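Local coordinates for protein E3 ubiquitin ligase RavN (Legionella pneumophila, PDB 5MIY) that acts as an E3 ubiquitin ligase of Legionella pneumophila, probably promoting the transfer of ubiquitin to target proteins as a bacterial effector, at residues P7-P12 with T18-N23; L28-D33 with D99-E104. One frame throughout, in Å; residues are numbered along the deposited sequence.

Overall arrangement
Near the N terminus, strand 8-11 turns back on strand 16-19, and contact 1 closes this short hairpin, with only five residues between its two segments. After a short loop the chain enters strand 25-32, an inner strand of the four-stranded antiparallel sheet. Contact 2 opens on the far end of that strand and closes a much longer loop of 65 residues, which includes strands 35-41 and 58-61 and helices 64-68 and 89-96, before the segment 99-104. The two contacts follow in series without nesting or crossing. Their centres lie about 22 Å apart, on opposite sides of the centre of the chain: one builds the N-terminal hairpin, the other ties the sheet to the loop after helix 89-96.

Contact 1 (P7-P12 with T18-N23); sequences PTYFDP and TVLDEN
A two-stranded antiparallel hairpin near the N terminus is held together here, with Tyr9 and Thr18 forming its hydrogen-bonded pair. Tyr9 N donates to Thr18 O at 2.9 Å, and Thr18 N returns a bond to Tyr9 O. Just past the strand, Leu20 N continues the ladder with an almost straight bond to Pro7 O (2.8 Å, 173°). Between these rungs Thr8 and Val19 form the non-hydrogen-bonded pair, where Thr8 CA comes 3.1 Å from Thr18 O in a CA-H...O contact.

The Tyr9 and Thr18 side chains share a face of the hairpin and run side by side. With CG placed between its own backbone N and carbonyl carbon (chi1 65°), the Tyr9 ring lies beside the neighbouring strand, and Thr18 CB sits over one ring face, 4.0 Å from the centroid, as a CH-pi contact. Leu20 CA and Val19 O lie at the ring edge. The phenol oxygen Tyr9 OH shares a water with Val19 O, although the link to the carbonyl is weak.

A second water bridges Thr18 OG1 and Asp11 OD2, donating to Asp11 OD2 at 2.8 Å; Thr18 OG1 also bonds Glu16 O. That carboxylate is further fixed by Ser42 OG and by the backbone N of Ile13 and Met14, in the turn between the strands. Leu20 leads away toward helix 64-68, touching Leu67 and Ile68, while Asp21 OD1 accepts from Asn23 N at 3.0 Å, an Asx turn that follows the antiparallel beta hairpin.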
ATOM      1  N   PRO A   7      -8.770  -9.400 -10.561  1.00 42.62           N
ATOM      2  CA  PRO A   7      -7.850  -9.351  -9.413  1.00 42.90           C
ATOM      3  C   PRO A   7      -8.417  -8.463  -8.313  1.00 46.41           C
ATOM      4  O   PRO A   7      -8.879  -7.353  -8.577  1.00 49.10           O
ATOM      5  CB  PRO A   7      -6.569  -8.753 -10.004  1.00 43.82           C
ATOM      6  CG  PRO A   7      -6.685  -8.950 -11.472  1.00 47.75           C
ATOM      7  CD  PRO A   7      -8.140  -8.927 -11.805  1.00 46.38           C
ATOM      8  N   THR A   8      -8.379  -8.959  -7.078  1.00 46.12           N
ATOM      9  CA  THR A   8      -8.864  -8.195  -5.935  1.00 47.98           C
ATOM     10  C   THR A   8      -7.797  -8.105  -4.852  1.00 48.81           C
ATOM     11  O   THR A   8      -6.818  -8.860  -4.832  1.00 49.71           O
ATOM     12  CB  THR A   8     -10.140  -8.798  -5.324  1.00 49.66           C
ATOM     13  OG1 THR A   8      -9.830 -10.052  -4.701  1.00 51.27           O
ATOM     14  CG2 THR A   8     -11.229  -8.977  -6.382  1.00 46.46           C
ATOM     15  N   TYR A   9      -8.007  -7.154  -3.946  1.00 46.60           N
ATOM     16  CA  TYR A   9      -7.210  -7.011  -2.742  1.00 47.90           C
ATOM     17  C   TYR A   9      -8.154  -6.822  -1.565  1.00 47.86           C
ATOM     18  O   TYR A   9      -9.254  -6.283  -1.718  1.00 46.55           O
ATOM     19  CB  TYR A   9      -6.238  -5.822  -2.838  1.00 45.32           C
ATOM     20  CG  TYR A   9      -6.906  -4.457  -2.933  1.00 43.23           C
ATOM     21  CD1 TYR A   9      -7.460  -4.010  -4.135  1.00 40.43           C
ATOM     22  CD2 TYR A   9      -6.965  -3.608  -1.821  1.00 42.40           C
ATOM     23  CE1 TYR A   9      -8.060  -2.758  -4.228  1.00 39.11           C
ATOM     24  CE2 TYR A   9      -7.554  -2.357  -1.905  1.00 40.26           C
ATOM     25  CZ  TYR A   9      -8.105  -1.937  -3.104  1.00 40.09           C
ATOM     26  OH  TYR A   9      -8.704  -0.696  -3.179  1.00 40.64           O
ATOM     27  N   PHE A  10      -7.729  -7.290  -0.392  1.00 47.20           N
ATOM     28  CA  PHE A  10      -8.480  -7.044   0.837  1.00 47.80           C
ATOM     29  C   PHE A  10      -8.184  -5.624   1.295  1.00 48.56           C
ATOM     30  O   PHE A  10      -7.131  -5.354   1.878  1.00 52.74           O
ATOM     31  CB  PHE A  10      -8.119  -8.051   1.922  1.00 49.69           C
ATOM     32  CG  PHE A  10      -8.977  -7.935   3.154  1.00 51.65           C
ATOM     33  CD1 PHE A  10     -10.254  -8.473   3.169  1.00 53.33           C
ATOM     34  CD2 PHE A  10      -8.519  -7.264   4.282  1.00 51.43           C
ATOM     35  CE1 PHE A  10     -11.059  -8.361   4.294  1.00 54.17           C
ATOM     36  CE2 PHE A  10      -9.315  -7.154   5.409  1.00 53.77           C
ATOM     37  CZ  PHE A  10     -10.586  -7.701   5.417  1.00 54.09           C
ATOM     38  N   ASP A  11      -9.117  -4.715   1.049  1.00 40.70           N
ATOM     39  CA  ASP A  11      -8.889  -3.308   1.346  1.00 39.86           C
ATOM     40  C   ASP A  11      -8.935  -3.086   2.850  1.00 43.66           C
ATOM     41  O   ASP A  11      -9.989  -3.309   3.463  1.00 44.68           O
ATOM     42  CB  ASP A  11      -9.937  -2.438   0.652  1.00 40.12           C
ATOM     43  CG  ASP A  11      -9.815  -0.964   1.022  1.00 42.32           C
ATOM     44  OD1 ASP A  11      -8.684  -0.483   1.236  1.00 43.92           O
ATOM     45  OD2 ASP A  11     -10.859  -0.281   1.099  1.00 45.45           O
ATOM     46  N   PRO A  12      -7.842  -2.650   3.484  1.00 44.26           N
ATOM     47  CA  PRO A  12      -7.906  -2.414   4.935  1.00 43.69           C
ATOM     48  C   PRO A  12      -8.833  -1.276   5.306  1.00 43.23           C
ATOM     49  O   PRO A  12      -9.359  -1.262   6.428  1.00 45.18           O
ATOM     50  CB  PRO A  12      -6.454  -2.092   5.309  1.00 45.77           C
ATOM     51  CG  PRO A  12      -5.868  -1.522   4.045  1.00 43.39           C
ATOM     52  CD  PRO A  12      -6.539  -2.262   2.914  1.00 41.89           C
ATOM     53  N   THR A  18     -11.798  -6.036  -2.763  1.00 47.38           N
ATOM     54  CA  THR A  18     -12.047  -4.907  -3.654  1.00 45.11           C
ATOM     55  C   THR A  18     -11.349  -5.143  -4.989  1.00 46.04           C
ATOM     56  O   THR A  18     -10.177  -5.529  -5.017  1.00 46.37           O
ATOM     57  CB  THR A  18     -11.527  -3.598  -3.028  1.00 47.65           C
ATOM     58  OG1 THR A  18     -12.182  -3.360  -1.771  1.00 50.46           O
ATOM     59  CG2 THR A  18     -11.746  -2.404  -3.972  1.00 43.06           C
ATOM     60  N   VAL A  19     -12.062  -4.883  -6.092  1.00 43.97           N
ATOM     61  CA  VAL A  19     -11.479  -5.048  -7.423  1.00 44.17           C
ATOM     62  C   VAL A  19     -10.333  -4.060  -7.604  1.00 42.88           C
ATOM     63  O   VAL A  19     -10.480  -2.852  -7.372  1.00 45.43           O
ATOM     64  CB  VAL A  19     -12.543  -4.868  -8.519  1.00 43.98           C
ATOM     65  CG1 VAL A  19     -11.885  -4.661  -9.877  1.00 44.80           C
ATOM     66  CG2 VAL A  19     -13.487  -6.071  -8.565  1.00 40.76           C
ATOM     67  N   LEU A  20      -9.181  -4.576  -8.029  1.00 41.10           N
ATOM     68  CA  LEU A  20      -8.021  -3.747  -8.311  1.00 43.87           C
ATOM     69  C   LEU A  20      -8.197  -3.055  -9.658  1.00 46.48           C
ATOM     70  O   LEU A  20      -8.507  -3.708 -10.659  1.00 53.45           O
ATOM     71  CB  LEU A  20      -6.771  -4.625  -8.311  1.00 42.07           C
ATOM     72  CG  LEU A  20      -5.413  -4.077  -8.729  1.00 46.71           C
ATOM     73  CD1 LEU A  20      -4.908  -3.125  -7.657  1.00 45.49           C
ATOM     74  CD2 LEU A  20      -4.439  -5.229  -8.914  1.00 46.95           C
ATOM     75  N   ASP A  21      -8.022  -1.733  -9.692  1.00 45.23           N
ATOM     76  CA  ASP A  21      -8.063  -1.018 -10.962  1.00 48.68           C
ATOM     77  C   ASP A  21      -7.028   0.098 -10.939  1.00 47.18           C
ATOM     78  O   ASP A  21      -6.238   0.221  -9.998  1.00 46.59           O
ATOM     79  CB  ASP A  21      -9.483  -0.508 -11.295  1.00 51.61           C
ATOM     80  CG  ASP A  21     -10.040   0.486 -10.271  1.00 59.74           C
ATOM     81  OD1 ASP A  21      -9.269   1.092  -9.500  1.00 61.20           O
ATOM     82  OD2 ASP A  21     -11.281   0.667 -10.259  1.00 62.93           O
ATOM     83  N   GLU A  22      -7.024   0.907 -12.001  1.00 46.32           N
ATOM     84  CA  GLU A  22      -6.014   1.949 -12.146  1.00 50.92           C
ATOM     85  C   GLU A  22      -6.137   3.043 -11.093  1.00 48.09           C
ATOM     86  O   GLU A  22      -5.235   3.883 -10.998  1.00 49.18           O
ATOM     87  CB  GLU A  22      -6.090   2.568 -13.545  1.00 56.34           C
ATOM     88  CG  GLU A  22      -7.320   3.439 -13.781  1.00 63.21           C
ATOM     89  CD  GLU A  22      -7.601   3.672 -15.259  1.00 69.71           C
ATOM     90  OE1 GLU A  22      -6.975   2.995 -16.106  1.00 74.81           O
ATOM     91  OE2 GLU A  22      -8.450   4.532 -15.574  1.00 68.39           O
ATOM     92  N   ASN A  23      -7.215   3.058 -10.309  1.00 45.25           N
ATOM     93  CA  ASN A  23      -7.404   4.046  -9.252  1.00 48.16           C
ATOM     94  C   ASN A  23      -6.957   3.547  -7.882  1.00 43.43           C
ATOM     95  O   ASN A  23      -6.949   4.328  -6.921  1.00 44.70           O
ATOM     96  CB  ASN A  23      -8.873   4.479  -9.203  1.00 53.53           C
ATOM     97  CG  ASN A  23      -9.310   5.178 -10.479  1.00 59.73           C
ATOM     98  OD1 ASN A  23      -8.573   5.997 -11.030  1.00 62.82           O
ATOM     99  ND2 ASN A  23     -10.507   4.850 -10.962  1.00 61.60           N
TER
HETATM  100  O   HOH W   1      -9.492   0.057  -5.816  1.00 58.17           O
HETATM  101  O   HOH W   2     -12.847  -0.871  -0.758  1.00 53.15           O

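Contact 2 (L28-D33 with D99-E104); sequences LVKIGD and DPDKTE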
ATOM      1  N   LEU A  28       4.942  -0.385  -1.817  1.00 44.33           N
ATOM      2  CA  LEU A  28       5.721  -1.393  -1.115  1.00 44.62           C
ATOM      3  C   LEU A  28       6.126  -0.881   0.263  1.00 45.68           C
ATOM      4  O   LEU A  28       6.479   0.292   0.420  1.00 46.15           O
ATOM      5  CB  LEU A  28       6.980  -1.746  -1.918  1.00 46.37           C
ATOM      6  CG  LEU A  28       7.621  -3.107  -1.693  1.00 50.23           C
ATOM      7  CD1 LEU A  28       6.816  -4.171  -2.425  1.00 52.67           C
ATOM      8  CD2 LEU A  28       9.078  -3.087  -2.182  1.00 51.10           C
ATOM      9  N   VAL A  29       6.072  -1.760   1.264  1.00 46.50           N
ATOM     10  CA  VAL A  29       6.670  -1.467   2.559  1.00 49.30           C
ATOM     11  C   VAL A  29       7.665  -2.574   2.890  1.00 55.52           C
ATOM     12  O   VAL A  29       7.592  -3.691   2.368  1.00 57.08           O
ATOM     13  CB  VAL A  29       5.627  -1.308   3.692  1.00 46.73           C
ATOM     14  CG1 VAL A  29       4.624  -0.197   3.355  1.00 42.09           C
ATOM     15  CG2 VAL A  29       4.921  -2.627   3.976  1.00 45.27           C
ATOM     16  N   LYS A  30       8.619  -2.236   3.755  1.00 57.29           N
ATOM     17  CA  LYS A  30       9.645  -3.163   4.220  1.00 58.77           C
ATOM     18  C   LYS A  30       9.225  -3.713   5.577  1.00 61.84           C
ATOM     19  O   LYS A  30       8.926  -2.940   6.490  1.00 63.65           O
ATOM     20  CB  LYS A  30      10.996  -2.449   4.327  1.00 60.22           C
ATOM     21  CG  LYS A  30      12.207  -3.342   4.628  1.00 63.28           C
ATOM     22  CD  LYS A  30      13.511  -2.567   4.408  1.00 65.70           C
ATOM     23  CE  LYS A  30      14.750  -3.444   4.557  1.00 68.03           C
ATOM     24  NZ  LYS A  30      15.980  -2.735   4.103  1.00 68.94           N
ATOM     25  N   ILE A  31       9.183  -5.038   5.708  1.00 63.39           N
ATOM     26  CA  ILE A  31       8.790  -5.671   6.962  1.00 66.96           C
ATOM     27  C   ILE A  31       9.919  -6.463   7.598  1.00 72.52           C
ATOM     28  O   ILE A  31       9.718  -7.067   8.657  1.00 71.74           O
ATOM     29  CB  ILE A  31       7.547  -6.568   6.784  1.00 65.73           C
ATOM     30  CG1 ILE A  31       7.897  -7.811   5.968  1.00 65.80           C
ATOM     31  CG2 ILE A  31       6.401  -5.788   6.139  1.00 65.38           C
ATOM     32  CD1 ILE A  31       6.835  -8.882   6.036  1.00 65.04           C
ATOM     33  N   GLY A  32      11.098  -6.471   6.993  1.00 76.60           N
ATOM     34  CA  GLY A  32      12.245  -7.169   7.542  1.00 82.30           C
ATOM     35  C   GLY A  32      13.405  -7.019   6.586  1.00 87.71           C
ATOM     36  O   GLY A  32      13.301  -6.364   5.544  1.00 89.71           O
ATOM     37  N   ASP A  33      14.527  -7.634   6.951  1.00 88.07           N
ATOM     38  CA  ASP A  33      15.667  -7.622   6.048  1.00 88.69           C
ATOM     39  C   ASP A  33      15.366  -8.496   4.838  1.00 84.42           C
ATOM     40  O   ASP A  33      14.952  -9.651   4.983  1.00 82.19           O
ATOM     41  CB  ASP A  33      16.930  -8.104   6.752  1.00 95.72           C
ATOM     42  CG  ASP A  33      18.168  -7.887   5.910  1.00102.69           C
ATOM     43  OD1 ASP A  33      18.498  -6.711   5.637  1.00102.98           O
ATOM     44  OD2 ASP A  33      18.798  -8.886   5.502  1.00105.18           O
ATOM     45  N   ASP A  99      14.929  -1.061  -6.984  1.00 60.09           N
ATOM     46  CA  ASP A  99      15.746  -1.532  -5.878  1.00 60.62           C
ATOM     47  C   ASP A  99      15.401  -0.679  -4.668  1.00 57.98           C
ATOM     48  O   ASP A  99      15.794   0.498  -4.628  1.00 54.40           O
ATOM     49  CB  ASP A  99      17.234  -1.441  -6.194  1.00 61.87           C
ATOM     50  CG  ASP A  99      18.095  -2.198  -5.183  1.00 69.11           C
ATOM     51  OD1 ASP A  99      17.652  -2.391  -4.027  1.00 69.92           O
ATOM     52  OD2 ASP A  99      19.218  -2.611  -5.540  1.00 70.08           O
ATOM     53  N   PRO A 100      14.672  -1.202  -3.682  1.00 61.36           N
ATOM     54  CA  PRO A 100      14.269  -0.358  -2.547  1.00 62.26           C
ATOM     55  C   PRO A 100      15.430   0.028  -1.647  1.00 66.21           C
ATOM     56  O   PRO A 100      15.424   1.133  -1.091  1.00 64.28           O
ATOM     57  CB  PRO A 100      13.244  -1.230  -1.811  1.00 62.25           C
ATOM     58  CG  PRO A 100      13.620  -2.630  -2.174  1.00 61.93           C
ATOM     59  CD  PRO A 100      14.164  -2.580  -3.565  1.00 61.04           C
ATOM     60  N   ASP A 101      16.430  -0.842  -1.494  1.00 67.67           N
ATOM     61  CA  ASP A 101      17.582  -0.503  -0.667  1.00 69.66           C
ATOM     62  C   ASP A 101      18.522   0.484  -1.349  1.00 66.42           C
ATOM     63  O   ASP A 101      19.482   0.929  -0.713  1.00 68.08           O
ATOM     64  CB  ASP A 101      18.340  -1.772  -0.268  1.00 74.28           C
ATOM     65  CG  ASP A 101      17.578  -2.613   0.749  1.00 80.97           C
ATOM     66  OD1 ASP A 101      16.670  -2.066   1.419  1.00 85.24           O
ATOM     67  OD2 ASP A 101      17.876  -3.821   0.875  1.00 81.11           O
ATOM     68  N   LYS A 102      18.265   0.839  -2.611  1.00 59.19           N
ATOM     69  CA  LYS A 102      18.991   1.899  -3.298  1.00 59.76           C
ATOM     70  C   LYS A 102      18.070   3.011  -3.800  1.00 58.57           C
ATOM     71  O   LYS A 102      18.501   3.842  -4.608  1.00 59.22           O
ATOM     72  CB  LYS A 102      19.801   1.318  -4.464  1.00 64.93           C
ATOM     73  CG  LYS A 102      20.567   0.045  -4.107  1.00 69.94           C
ATOM     74  CD  LYS A 102      22.046   0.131  -4.481  1.00 72.50           C
ATOM     75  CE  LYS A 102      22.716  -1.232  -4.347  1.00 73.99           C
ATOM     76  NZ  LYS A 102      21.838  -2.319  -4.892  1.00 74.37           N
ATOM     77  N   THR A 103      16.821   3.062  -3.339  1.00 57.51           N
ATOM     78  CA  THR A 103      15.899   4.126  -3.710  1.00 56.53           C
ATOM     79  C   THR A 103      15.328   4.728  -2.436  1.00 54.60           C
ATOM     80  O   THR A 103      14.957   3.997  -1.516  1.00 56.10           O
ATOM     81  CB  THR A 103      14.763   3.608  -4.607  1.00 58.30           C
ATOM     82  OG1 THR A 103      15.319   2.984  -5.773  1.00 58.94           O
ATOM     83  CG2 THR A 103      13.836   4.748  -5.046  1.00 58.40           C
ATOM     84  N   GLU A 104      15.281   6.047  -2.377  1.00 51.30           N
ATOM     85  CA  GLU A 104      14.786   6.704  -1.178  1.00 54.78           C
ATOM     86  C   GLU A 104      13.283   6.488  -1.103  1.00 54.44           C
ATOM     87  O   GLU A 104      12.580   6.807  -2.069  1.00 54.07           O
ATOM     88  CB  GLU A 104      15.116   8.190  -1.205  1.00 63.29           C
ATOM     89  CG  GLU A 104      14.801   8.916   0.092  1.00 73.06           C
ATOM     90  CD  GLU A 104      15.760  10.057   0.354  1.00 81.75           C
ATOM     91  OE1 GLU A 104      16.337  10.586  -0.619  1.00 83.71           O
ATOM     92  OE2 GLU A 104      15.946  10.414   1.535  1.00 85.85           O
TER
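Lys30 and Asp101 meet in a salt bridge at the protein surface, with Lys30 NZ donating to Asp101 OD1 at 2.9 Å. The ammonium reaches this oxygen on its syn side, 27° out of the carboxylate plane. Lys30 NZ lies 3.9 Å from Asp101 OD2, so the grip is one-sided. Lys30 spans the distance because its chain is extended throughout, starting with CG anti to the backbone N (chi1 -172°), and it crosses the short Asp101 side chain at about a right angle. Asp101 OD2 has a partner of its own in Lys89 NZ, on helix 89-96. One carboxylate thus links a lysine of the sheet to a lysine of the helix, and the two positive charges would probably favour its ionised form.

Lys30 projects from strand 25-32 just before a classic beta bulge, in which Ile31 and Gly32 both face Lys35 on the adjoining strand. Asp101 belongs to a 3-10 segment in the loop that leads from helix 89-96 to strand 106-107.

Behind the salt bridge, Asp99 organises this loop. Asp99 O accepts from Lys102 N at 3.2 Å and from Thr103 OG1 at 2.8 Å, the two donors arriving from opposite faces of the carbonyl plane. Its carboxylate forms a second salt bridge, Asp99 OD2 to Lys102 NZ at 2.7 Å, and Asp99 OD1 takes a weak bond from Asp101 N. Further inward, Phe36 of strand 35-41 touches Lys30, Pro100 and Asp101, and Trp60 NE1 of strand 58-61 donates to Thr103 O.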